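Local coordinates for phosphoenolpyruvate-protein phosphotransferase (Acinetobacter sp., PDB 3CI6) that probably transfers the phosphoryl group of phosphoenolpyruvate to a histidine of a partner protein, the present chain being its GAF domain, at residues I15-N20 with L153-L157; L29-V33 with C45-L49; E112-L118 with V133-P139; L118-V122 with L150-C154. All coordinates share one frame. Numbering follows the deposited sequence.

Three contacts join helices of a GAF domain to each other or to its antiparallel sheet; interaction 3 lies within the sheet. Interaction 1 pairs the first and last helices, 7-20 and 144-167; 2 and then 3 are nested within the loop it closes, while 4, sharing Leu-118 with 3, crosses it and ends on the same helix stretch as 1. Interaction 2 lays helix 25-40 on strand 44-51; 3 is the open end of hairpin 116-124/127-136, onto which 4 brings helix 144-167. Centres of interactions 1, 2 and 4 lie 10 to 11 Å apart; the centres of interactions 1 and 3 are about 23 Å apart. Interactions 1 and 4 also touch the second subunit.

Interaction 1 (I15-N20 with L153-L157)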
loop_
_atom_site.group_PDB
_atom_site.type_symbol
_atom_site.label_atom_id
_atom_site.label_comp_id
_atom_site.label_asym_id
_atom_site.label_seq_id
_atom_site.Cartn_x
_atom_site.Cartn_y
_atom_site.Cartn_z
ATOM N N ILE B 15 -8.729 -1.407 -7.022
ATOM C CA ILE B 15 -8.654 -0.111 -6.357
ATOM C C ILE B 15 -7.209 0.337 -6.235
ATOM O O ILE B 15 -6.877 1.492 -6.522
ATOM C CB ILE B 15 -9.316 -0.161 -4.968
ATOM C CG1 ILE B 15 -10.770 -0.564 -5.086
ATOM C CG2 ILE B 15 -9.203 1.201 -4.297
ATOM C CD1 ILE B 15 -11.473 -0.992 -3.790
ATOM N N VAL B 16 -6.329 -0.593 -5.857
ATOM C CA VAL B 16 -4.914 -0.251 -5.728
ATOM C C VAL B 16 -4.342 0.294 -7.060
ATOM O O VAL B 16 -3.597 1.281 -7.103
ATOM C CB VAL B 16 -4.118 -1.455 -5.207
ATOM C CG1 VAL B 16 -2.646 -1.278 -5.465
ATOM C CG2 VAL B 16 -4.408 -1.693 -3.753
ATOM N N GLN B 17 -4.747 -0.314 -8.168
ATOM C CA GLN B 17 -4.261 0.108 -9.483
ATOM C C GLN B 17 -4.807 1.468 -9.857
ATOM O O GLN B 17 -4.064 2.297 -10.359
ATOM C CB GLN B 17 -4.514 -0.976 -10.534
ATOM C CG GLN B 17 -3.624 -2.187 -10.212
ATOM C CD GLN B 17 -3.285 -3.072 -11.355
ATOM O OE1 GLN B 17 -4.032 -4.016 -11.666
ATOM N NE2 GLN B 17 -2.108 -2.824 -11.967
ATOM N N GLU B 18 -6.065 1.729 -9.540
ATOM C CA GLU B 18 -6.629 3.041 -9.829
ATOM C C GLU B 18 -5.954 4.105 -8.975
ATOM O O GLU B 18 -5.627 5.195 -9.488
ATOM C CB GLU B 18 -8.141 3.031 -9.628
ATOM C CG GLU B 18 -8.832 4.240 -10.240
ATOM C CD GLU B 18 -10.333 4.301 -9.976
ATOM O OE1 GLU B 18 -10.914 3.400 -9.336
ATOM O OE2 GLU B 18 -10.925 5.307 -10.427
ATOM N N ILE B 19 -5.705 3.830 -7.701
ATOM C CA ILE B 19 -4.968 4.802 -6.861
ATOM C C ILE B 19 -3.538 4.999 -7.389
ATOM O O ILE B 19 -3.001 6.119 -7.452
ATOM C CB ILE B 19 -4.947 4.371 -5.393
ATOM C CG1 ILE B 19 -6.345 4.404 -4.789
ATOM C CG2 ILE B 19 -4.015 5.267 -4.573
ATOM C CD1 ILE B 19 -6.462 3.701 -3.442
ATOM N N ASN B 20 -2.896 3.895 -7.765
ATOM C CA ASN B 20 -1.501 3.915 -8.145
ATOM C C ASN B 20 -1.264 4.772 -9.372
ATOM O O ASN B 20 -0.253 5.501 -9.407
ATOM C CB ASN B 20 -1.004 2.482 -8.280
ATOM C CG ASN B 20 0.441 2.405 -8.621
ATOM O OD1 ASN B 20 0.787 2.009 -9.738
ATOM N ND2 ASN B 20 1.317 2.803 -7.692
ATOM N N LEU B 153 -4.975 -0.857 1.864
ATOM C CA LEU B 153 -5.165 0.411 1.174
ATOM C C LEU B 153 -4.507 1.553 1.920
ATOM O O LEU B 153 -3.908 2.442 1.317
ATOM C CB LEU B 153 -6.653 0.688 0.990
ATOM C CG LEU B 153 -7.296 -0.181 -0.065
ATOM C CD1 LEU B 153 -8.846 -0.128 0.073
ATOM C CD2 LEU B 153 -6.847 0.184 -1.477
ATOM N N CYS B 154 -4.608 1.561 3.252
ATOM C CA CYS B 154 -3.979 2.659 3.966
ATOM C C CYS B 154 -2.446 2.637 3.761
ATOM O O CYS B 154 -1.788 3.691 3.675
ATOM C CB CYS B 154 -4.311 2.608 5.447
ATOM S SG CYS B 154 -5.967 3.175 5.828
ATOM N N ALA B 155 -1.866 1.433 3.690
ATOM C CA ALA B 155 -0.414 1.312 3.518
ATOM C C ALA B 155 -0.010 1.829 2.150
ATOM O O ALA B 155 1.073 2.456 1.999
ATOM C CB ALA B 155 -0.034 -0.124 3.641
ATOM N N GLN B 156 -0.864 1.637 1.157
ATOM C CA GLN B 156 -0.582 2.208 -0.166
ATOM C C GLN B 156 -0.634 3.721 -0.095
ATOM O O GLN B 156 0.284 4.435 -0.589
ATOM C CB GLN B 156 -1.579 1.748 -1.209
ATOM C CG GLN B 156 -1.309 2.373 -2.562
ATOM C CD GLN B 156 -2.290 1.978 -3.610
ATOM O OE1 GLN B 156 -3.336 1.382 -3.311
ATOM N NE2 GLN B 156 -1.992 2.302 -4.841
ATOM N N LEU B 157 -1.668 4.262 0.543
ATOM C CA LEU B 157 -1.778 5.728 0.623
ATOM C C LEU B 157 -0.669 6.313 1.467
ATOM O O LEU B 157 -0.285 7.456 1.267
ATOM C CB LEU B 157 -3.135 6.189 1.149
ATOM C CG LEU B 157 -4.309 6.096 0.189
ATOM C CD1 LEU B 157 -5.531 6.490 0.972
ATOM C CD2 LEU B 157 -4.156 6.918 -1.068
HETATM O O HOH W 1 0.367 4.176 -5.267
#
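Gln-156 is the centre of this contact between two nearly parallel helices, whose short axes approach to 10.8 Å at an angle of 14°. With chi1 and chi2 both t, its side chain extends straight toward helix 7-20, and NE2 donates a hydrogen bond of 3.0 Å to the backbone O of Val-16. That oxygen already accepts Asn-20 N at 2.8 Å within its own helix, so it serves two donors. A water accepts from both Gln-156 NE2 (3.0 Å) and Asn-20 ND2 (2.9 Å). Gln-156 OE1, by contrast, is buried without a polar partner and lies 3.3 Å from Val-16 CG2. In this GAF domain the first and last helices thus run side by side, and the pair also faces the second subunit: Asn-20 ND2 bonds to Met-123 O of that subunit, and Ala-155 O accepts from Gln-156 NE2 of it. Beside the amide the contact is apolar. Ile-19 points at the other helix and spans three of its residues, with CG2 3.6 Å from Gln-156 NE2 and 3.9 Å from Leu-157 CD2, and CD1 4.0 Å from Leu-153 CD2. Leu-153 starts off sideways, yet its CD2 enters the groove between the helices, 3.8 Å from both Ile-15 CG2 and Val-16 CG2.

Interaction 2 (L29-V33 with C45-L49)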
loop_
_atom_site.group_PDB
_atom_site.type_symbol
_atom_site.label_atom_id
_atom_site.label_comp_id
_atom_site.label_asym_id
_atom_site.label_seq_id
_atom_site.Cartn_x
_atom_site.Cartn_y
_atom_site.Cartn_z
ATOM N N LEU B 29 -6.974 10.168 -2.836
ATOM C CA LEU B 29 -7.840 10.172 -1.652
ATOM C C LEU B 29 -9.308 9.991 -2.041
ATOM O O LEU B 29 -10.052 9.257 -1.369
ATOM C CB LEU B 29 -7.665 11.462 -0.851
ATOM C CG LEU B 29 -6.267 11.724 -0.308
ATOM C CD1 LEU B 29 -6.204 13.116 0.359
ATOM C CD2 LEU B 29 -5.814 10.607 0.670
ATOM N N ASP B 30 -9.706 10.676 -3.108
ATOM C CA ASP B 30 -11.086 10.634 -3.571
ATOM C C ASP B 30 -11.414 9.238 -4.066
ATOM O O ASP B 30 -12.490 8.675 -3.770
ATOM C CB ASP B 30 -11.288 11.680 -4.675
ATOM C CG ASP B 30 -12.707 11.726 -5.223
ATOM O OD1 ASP B 30 -13.635 11.946 -4.420
ATOM O OD2 ASP B 30 -12.831 11.638 -6.475
ATOM N N ILE B 31 -10.498 8.657 -4.850
ATOM C CA ILE B 31 -10.697 7.282 -5.333
ATOM C C ILE B 31 -10.815 6.344 -4.167
ATOM O O ILE B 31 -11.706 5.497 -4.121
ATOM C CB ILE B 31 -9.520 6.849 -6.216
ATOM C CG1 ILE B 31 -9.578 7.579 -7.545
ATOM C CG2 ILE B 31 -9.573 5.373 -6.497
ATOM C CD1 ILE B 31 -8.186 7.625 -8.267
HETATM N N MSE B 32 -9.918 6.471 -3.196
HETATM C CA MSE B 32 -9.954 5.517 -2.091
HETATM C C MSE B 32 -11.256 5.583 -1.294
HETATM O O MSE B 32 -11.864 4.548 -1.028
HETATM C CB MSE B 32 -8.788 5.690 -1.141
HETATM C CG MSE B 32 -8.713 4.556 -0.139
HETATM SE SE MSE B 32 -7.182 4.791 0.943
HETATM C CE MSE B 32 -7.663 6.558 1.691
ATOM N N VAL B 33 -11.693 6.768 -0.896
ATOM C CA VAL B 33 -12.919 6.817 -0.041
ATOM C C VAL B 33 -14.144 6.312 -0.787
ATOM O O VAL B 33 -15.012 5.629 -0.223
ATOM C CB VAL B 33 -13.174 8.188 0.633
ATOM C CG1 VAL B 33 -12.006 8.529 1.542
ATOM C CG2 VAL B 33 -13.490 9.260 -0.371
ATOM N N CYS B 45 -17.244 6.827 4.295
ATOM C CA CYS B 45 -15.811 6.594 4.389
ATOM C C CYS B 45 -15.108 7.923 4.190
ATOM O O CYS B 45 -15.339 8.588 3.191
ATOM C CB CYS B 45 -15.376 5.613 3.344
ATOM S SG CYS B 45 -13.557 5.296 3.402
ATOM N N SER B 46 -14.277 8.288 5.147
ATOM C CA SER B 46 -13.564 9.555 5.109
ATOM C C SER B 46 -12.112 9.358 5.439
ATOM O O SER B 46 -11.748 8.428 6.152
ATOM C CB SER B 46 -14.135 10.510 6.140
ATOM O OG SER B 46 -15.531 10.663 6.051
ATOM N N ILE B 47 -11.289 10.304 4.998
ATOM C CA ILE B 47 -9.882 10.275 5.356
ATOM C C ILE B 47 -9.467 11.632 5.893
ATOM O O ILE B 47 -9.803 12.691 5.336
ATOM C CB ILE B 47 -8.989 9.831 4.189
ATOM C CG1 ILE B 47 -7.533 9.683 4.633
ATOM C CG2 ILE B 47 -9.140 10.766 3.005
ATOM C CD1 ILE B 47 -7.335 8.750 5.712
ATOM N N TYR B 48 -8.839 11.579 7.056
ATOM C CA TYR B 48 -8.310 12.753 7.735
ATOM C C TYR B 48 -6.806 12.663 7.661
ATOM O O TYR B 48 -6.191 11.661 8.091
ATOM C CB TYR B 48 -8.777 12.759 9.226
ATOM C CG TYR B 48 -10.244 12.892 9.414
ATOM C CD1 TYR B 48 -11.031 11.762 9.371
ATOM C CD2 TYR B 48 -10.872 14.124 9.632
ATOM C CE1 TYR B 48 -12.402 11.822 9.517
ATOM C CE2 TYR B 48 -12.244 14.169 9.769
ATOM C CZ TYR B 48 -12.984 13.013 9.709
ATOM O OH TYR B 48 -14.393 13.000 9.831
ATOM N N LEU B 49 -6.148 13.708 7.188
ATOM C CA LEU B 49 -4.694 13.697 7.116
ATOM C C LEU B 49 -4.097 14.573 8.193
ATOM O O LEU B 49 -4.641 15.642 8.535
ATOM C CB LEU B 49 -4.179 14.175 5.751
ATOM C CG LEU B 49 -4.515 13.256 4.580
ATOM C CD1 LEU B 49 -3.712 13.758 3.374
ATOM C CD2 LEU B 49 -4.228 11.789 4.930
#
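The helix 29-33 crosses the strand 45-49 at 143° between their N-to-C directions, with axes 8.3 Å apart at closest approach, as the chain turns back from helix to sheet. The two backbones converge toward Val-33 and Cys-45, whose CA atoms are 5.3 Å apart. Here Val-33 sits tightly on the strand: its CB is 3.4 Å from Cys-45 O and 4.0 Å from Cys-45 SG, and its CG1 lies 3.9 Å from Ile-47 CG2. One turn earlier, Leu-29 fills the wider end, CD2 against Ile-47 CG2 (4.1 Å) and CD1 against Leu-49 CD1 (4.0 Å). Met-32, present as selenomethionine, adds a looser touch from CE to Ile-47 CG1 at 4.3 Å. Cys-45, Ile-47 and Leu-49 point to the helix. Leu-49 also lines the pocket of the bound 1-ethoxy-2-(2-ethoxyethoxy)ethane. Strands 56-63 and 127-136 flank strand 44-51 in the GAF sheet, while helix 144-167 packs on Leu-29, Met-32 and Leu-49.

Interaction 3 (E112-L118 with V133-P139)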
loop_
_atom_site.group_PDB
_atom_site.type_symbol
_atom_site.label_atom_id
_atom_site.label_comp_id
_atom_site.label_asym_id
_atom_site.label_seq_id
_atom_site.Cartn_x
_atom_site.Cartn_y
_atom_site.Cartn_z
ATOM N N GLU B 112 -26.497 13.912 11.597
ATOM C CA GLU B 112 -26.486 12.436 11.574
ATOM C C GLU B 112 -25.715 11.807 12.734
ATOM O O GLU B 112 -24.708 12.359 13.187
ATOM C CB GLU B 112 -25.880 11.939 10.251
ATOM C CG GLU B 112 -26.503 12.528 8.973
ATOM C CD GLU B 112 -27.442 11.576 8.243
ATOM O OE1 GLU B 112 -28.091 10.733 8.899
ATOM O OE2 GLU B 112 -27.528 11.677 7.006
ATOM N N ILE B 113 -26.194 10.653 13.212
ATOM C CA ILE B 113 -25.512 9.874 14.255
ATOM C C ILE B 113 -25.055 8.538 13.641
ATOM O O ILE B 113 -25.817 7.835 12.945
ATOM C CB ILE B 113 -26.426 9.647 15.496
ATOM C CG1 ILE B 113 -25.613 9.451 16.777
ATOM C CG2 ILE B 113 -27.359 8.452 15.314
ATOM C CD1 ILE B 113 -26.318 9.989 18.021
ATOM N N TYR B 114 -23.794 8.210 13.884
ATOM C CA TYR B 114 -23.226 6.976 13.381
ATOM C C TYR B 114 -22.837 6.092 14.544
ATOM O O TYR B 114 -21.887 6.391 15.266
ATOM C CB TYR B 114 -21.997 7.273 12.498
ATOM C CG TYR B 114 -22.338 8.148 11.310
ATOM C CD1 TYR B 114 -23.039 7.647 10.254
ATOM C CD2 TYR B 114 -21.915 9.477 11.250
ATOM C CE1 TYR B 114 -23.388 8.441 9.171
ATOM C CE2 TYR B 114 -22.233 10.284 10.158
ATOM C CZ TYR B 114 -22.976 9.760 9.127
ATOM O OH TYR B 114 -23.330 10.534 8.040
ATOM N N ASN B 115 -23.522 4.966 14.675
ATOM C CA ASN B 115 -23.319 4.074 15.802
ATOM C C ASN B 115 -22.323 2.971 15.559
ATOM O O ASN B 115 -22.153 2.106 16.404
ATOM C CB ASN B 115 -24.648 3.486 16.245
ATOM C CG ASN B 115 -25.541 4.535 16.885
ATOM O OD1 ASN B 115 -25.074 5.344 17.690
ATOM N ND2 ASN B 115 -26.773 4.594 16.448
ATOM N N SER B 116 -21.654 2.987 14.406
ATOM C CA SER B 116 -20.494 2.128 14.190
ATOM C C SER B 116 -19.315 2.995 13.736
ATOM O O SER B 116 -19.493 3.963 13.012
ATOM C CB SER B 116 -20.795 1.052 13.147
ATOM O OG SER B 116 -20.634 1.578 11.842
ATOM N N PHE B 117 -18.118 2.636 14.195
ATOM C CA PHE B 117 -16.906 3.378 13.885
ATOM C C PHE B 117 -15.792 2.368 13.647
ATOM O O PHE B 117 -15.529 1.531 14.491
ATOM C CB PHE B 117 -16.503 4.248 15.075
ATOM C CG PHE B 117 -15.208 4.995 14.889
ATOM C CD1 PHE B 117 -14.014 4.417 15.269
ATOM C CD2 PHE B 117 -15.167 6.266 14.337
ATOM C CE1 PHE B 117 -12.840 5.076 15.137
ATOM C CE2 PHE B 117 -13.966 6.955 14.193
ATOM C CZ PHE B 117 -12.802 6.348 14.562
ATOM N N LEU B 118 -15.133 2.501 12.516
ATOM C CA LEU B 118 -13.967 1.700 12.190
ATOM C C LEU B 118 -12.873 2.641 11.727
ATOM O O LEU B 118 -12.954 3.229 10.650
ATOM C CB LEU B 118 -14.318 0.678 11.108
ATOM C CG LEU B 118 -13.194 -0.089 10.433
ATOM C CD1 LEU B 118 -12.229 -0.730 11.403
ATOM C CD2 LEU B 118 -13.798 -1.168 9.487
ATOM N N VAL B 133 -11.549 6.614 8.307
ATOM C CA VAL B 133 -12.717 6.348 9.125
ATOM C C VAL B 133 -13.841 5.788 8.268
ATOM O O VAL B 133 -14.188 6.371 7.248
ATOM C CB VAL B 133 -13.173 7.633 9.799
ATOM C CG1 VAL B 133 -14.479 7.409 10.503
ATOM C CG2 VAL B 133 -12.070 8.171 10.761
ATOM N N VAL B 134 -14.413 4.667 8.684
ATOM C CA VAL B 134 -15.619 4.089 8.115
ATOM C C VAL B 134 -16.698 4.190 9.183
ATOM O O VAL B 134 -16.483 3.816 10.355
ATOM C CB VAL B 134 -15.360 2.642 7.661
ATOM C CG1 VAL B 134 -16.640 1.879 7.502
ATOM C CG2 VAL B 134 -14.520 2.615 6.379
ATOM N N GLN B 135 -17.841 4.750 8.833
ATOM C CA GLN B 135 -18.951 4.910 9.782
ATOM C C GLN B 135 -20.247 4.428 9.170
ATOM O O GLN B 135 -20.440 4.522 7.960
ATOM C CB GLN B 135 -19.134 6.364 10.194
ATOM C CG GLN B 135 -18.002 6.864 11.071
ATOM C CD GLN B 135 -18.136 8.348 11.331
ATOM O OE1 GLN B 135 -18.027 9.178 10.411
ATOM N NE2 GLN B 135 -18.443 8.692 12.585
ATOM N N ASN B 136 -21.144 3.937 10.009
ATOM C CA ASN B 136 -22.466 3.547 9.588
ATOM C C ASN B 136 -23.467 4.006 10.628
ATOM O O ASN B 136 -23.148 4.142 11.816
ATOM C CB ASN B 136 -22.534 2.048 9.405
ATOM C CG ASN B 136 -21.665 1.609 8.311
ATOM O OD1 ASN B 136 -22.096 1.616 7.153
ATOM N ND2 ASN B 136 -20.411 1.273 8.637
ATOM N N LYS B 137 -24.684 4.242 10.159
ATOM C CA LYS B 137 -25.732 4.722 11.052
ATOM C C LYS B 137 -26.023 3.744 12.192
ATOM O O LYS B 137 -26.041 4.122 13.373
ATOM C CB LYS B 137 -26.971 5.040 10.223
ATOM C CG LYS B 137 -26.800 6.282 9.400
ATOM C CD LYS B 137 -27.883 6.369 8.334
ATOM C CE LYS B 137 -27.663 7.547 7.432
ATOM N NZ LYS B 137 -28.875 7.737 6.578
ATOM N N GLN B 138 -26.192 2.492 11.850
ATOM C CA GLN B 138 -26.473 1.459 12.827
ATOM C C GLN B 138 -25.205 0.794 13.302
ATOM O O GLN B 138 -24.206 0.813 12.588
ATOM C CB GLN B 138 -27.343 0.409 12.161
ATOM C CG GLN B 138 -28.703 0.959 11.762
ATOM C CD GLN B 138 -29.304 0.270 10.555
ATOM O OE1 GLN B 138 -28.604 -0.408 9.786
ATOM N NE2 GLN B 138 -30.620 0.446 10.375
ATOM N N PRO B 139 -25.248 0.143 14.469
ATOM C CA PRO B 139 -24.116 -0.688 14.875
ATOM C C PRO B 139 -23.868 -1.763 13.792
ATOM O O PRO B 139 -24.818 -2.309 13.228
ATOM C CB PRO B 139 -24.588 -1.309 16.197
ATOM C CG PRO B 139 -25.667 -0.441 16.684
ATOM C CD PRO B 139 -26.357 0.050 15.442
HETATM O O HOH W 2 -19.057 6.707 14.347
HETATM O O HOH W 3 -18.069 1.407 10.994
#
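Ser-116 and Leu-118 pair with Asn-136 and Val-134 as hydrogen-bonded antiparallel pairs, with Phe-117 and Gln-135 as the non-hydrogen-bonded pair between them. Leu-118 N to Val-134 O (2.9 Å) and Val-134 N to Leu-118 O (2.8 Å) are firm, while Asn-136 N to Ser-116 O (3.4 Å) is weak. Asn-115 leaves extended geometry (psi 6°) but still bonds from N to Lys-137 O at 3.0 Å. On the Phe-117 face, the t rotamer carries the ring toward Val-133, CE2 to CG1 3.8 Å. Gln-135, chi1 m and chi2 t, sends NE2 to a water (2.7 Å) that also donates to Tyr-114 O and Ser-116 O. Tyr-114, also m, turns its ring edge to Asn-136 C and Lys-137 N. On the other face, Ser-116 takes p, placing OG 2.7 Å from a second water that donates to Val-134 O. Lys-137, m then t throughout, stretches NZ to within 3.9 Å of Glu-112 OE1, a long salt bridge. This hairpin of the GAF sheet bonds onward to strands 44-51 and 92-94; helix 80-88 meets Phe-117 and Val-133, and helix 144-167 meets Leu-118 and Val-134.

Interaction 4 (L118-V122 with L150-C154); sequences LGVPV and LVTLC
Strand 118-122 is extended, with phi from -131° to -77° and psi from 105° to 144°; helix 150-154 is regular, with Cys-154 N bonded to Leu-150 O at 2.8 Å. The two run in similar directions, crossing at -30° with axes 8.3 Å apart at closest approach. CA atoms face each other at Val-120 and Val-151 (6.8 Å) and, more closely, at Val-122 and Cys-154 (5.3 Å). Aliphatic contacts come first. Leu-118 (chi1 t, chi2 p) sets CD2 3.6 Å from CD1 of Leu-150 (m, t). Val-120, with chi1 t, points at the helix and divides its methyls, CG2 4.0 Å from Leu-150 CB and CG1 4.0 Å from Val-151 CG2. Sulfur contacts follow: Cys-154, chi1 m, turns SG to Val-120 CG1 (3.9 Å) and to Val-122 CG2 (3.8 Å). Backbone oxygens supply the remainder, Cys-154 O lying 3.5 Å from Val-122 CG1 and Pro-121 O 4.0 Å from Cys-154 CB. This is a helix packed along a strand of the antiparallel sheet in the alpha+beta GAF fold, where Leu-132 of strand 127-136 also meets Leu-150 and Cys-154. With aliphatic and thiol groups as its substance, the contact relies on close fit and buried apolar surface.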
loop_
_atom_site.group_PDB
_atom_site.type_symbol
_atom_site.label_atom_id
_atom_site.label_comp_id
_atom_site.label_asym_id
_atom_site.label_seq_id
_atom_site.Cartn_x
_atom_site.Cartn_y
_atom_site.Cartn_z
ATOM N N LEU B 118 -15.133 2.501 12.516
ATOM C CA LEU B 118 -13.967 1.700 12.190
ATOM C C LEU B 118 -12.873 2.641 11.727
ATOM O O LEU B 118 -12.954 3.229 10.650
ATOM C CB LEU B 118 -14.318 0.678 11.108
ATOM C CG LEU B 118 -13.194 -0.089 10.433
ATOM C CD1 LEU B 118 -12.229 -0.730 11.403
ATOM C CD2 LEU B 118 -13.798 -1.168 9.487
ATOM N N GLY B 119 -11.888 2.853 12.590
ATOM C CA GLY B 119 -10.783 3.810 12.306
ATOM C C GLY B 119 -9.489 3.043 12.128
ATOM O O GLY B 119 -9.200 2.125 12.929
ATOM N N VAL B 120 -8.730 3.405 11.091
ATOM C CA VAL B 120 -7.547 2.679 10.700
ATOM C C VAL B 120 -6.414 3.703 10.543
ATOM O O VAL B 120 -6.583 4.712 9.849
ATOM C CB VAL B 120 -7.762 1.921 9.379
ATOM C CG1 VAL B 120 -6.522 1.134 9.059
ATOM C CG2 VAL B 120 -8.971 1.016 9.489
ATOM N N PRO B 121 -5.294 3.480 11.220
ATOM C CA PRO B 121 -4.218 4.477 11.089
ATOM C C PRO B 121 -3.487 4.335 9.765
ATOM O O PRO B 121 -3.268 3.222 9.276
ATOM C CB PRO B 121 -3.297 4.109 12.212
ATOM C CG PRO B 121 -3.508 2.664 12.399
ATOM C CD PRO B 121 -4.925 2.379 12.111
ATOM N N VAL B 122 -3.077 5.481 9.210
ATOM C CA VAL B 122 -2.240 5.537 7.998
ATOM C C VAL B 122 -0.856 5.849 8.546
ATOM O O VAL B 122 -0.633 6.932 9.100
ATOM C CB VAL B 122 -2.740 6.599 6.998
ATOM C CG1 VAL B 122 -1.873 6.516 5.766
ATOM C CG2 VAL B 122 -4.215 6.398 6.653
ATOM N N LEU B 150 -8.684 -2.641 4.511
ATOM C CA LEU B 150 -8.420 -1.233 4.797
ATOM C C LEU B 150 -6.975 -1.008 5.168
ATOM O O LEU B 150 -6.403 0.016 4.796
ATOM C CB LEU B 150 -9.341 -0.733 5.903
ATOM C CG LEU B 150 -10.826 -0.726 5.557
ATOM C CD1 LEU B 150 -11.644 -0.278 6.767
ATOM C CD2 LEU B 150 -11.116 0.133 4.326
ATOM N N VAL B 151 -6.385 -1.897 5.979
ATOM C CA VAL B 151 -4.955 -1.753 6.311
ATOM C C VAL B 151 -4.099 -1.693 5.043
ATOM O O VAL B 151 -3.180 -0.874 4.920
ATOM C CB VAL B 151 -4.497 -2.832 7.304
ATOM C CG1 VAL B 151 -2.967 -2.914 7.420
ATOM C CG2 VAL B 151 -5.161 -2.612 8.667
ATOM N N THR B 152 -4.385 -2.565 4.083
ATOM C CA THR B 152 -3.594 -2.631 2.862
ATOM C C THR B 152 -3.743 -1.357 2.031
ATOM O O THR B 152 -2.736 -0.778 1.591
ATOM C CB THR B 152 -3.954 -3.894 2.074
ATOM O OG1 THR B 152 -3.737 -5.057 2.905
ATOM C CG2 THR B 152 -3.085 -3.949 0.778
ATOM N N LEU B 153 -4.975 -0.857 1.864
ATOM C CA LEU B 153 -5.165 0.411 1.174
ATOM C C LEU B 153 -4.507 1.553 1.920
ATOM O O LEU B 153 -3.908 2.442 1.317
ATOM C CB LEU B 153 -6.653 0.688 0.990
ATOM C CG LEU B 153 -7.296 -0.181 -0.065
ATOM C CD1 LEU B 153 -8.846 -0.128 0.073
ATOM C CD2 LEU B 153 -6.847 0.184 -1.477
ATOM N N CYS B 154 -4.608 1.561 3.252
ATOM C CA CYS B 154 -3.979 2.659 3.966
ATOM C C CYS B 154 -2.446 2.637 3.761
ATOM O O CYS B 154 -1.788 3.691 3.675
ATOM C CB CYS B 154 -4.311 2.608 5.447
ATOM S SG CYS B 154 -5.967 3.175 5.828
#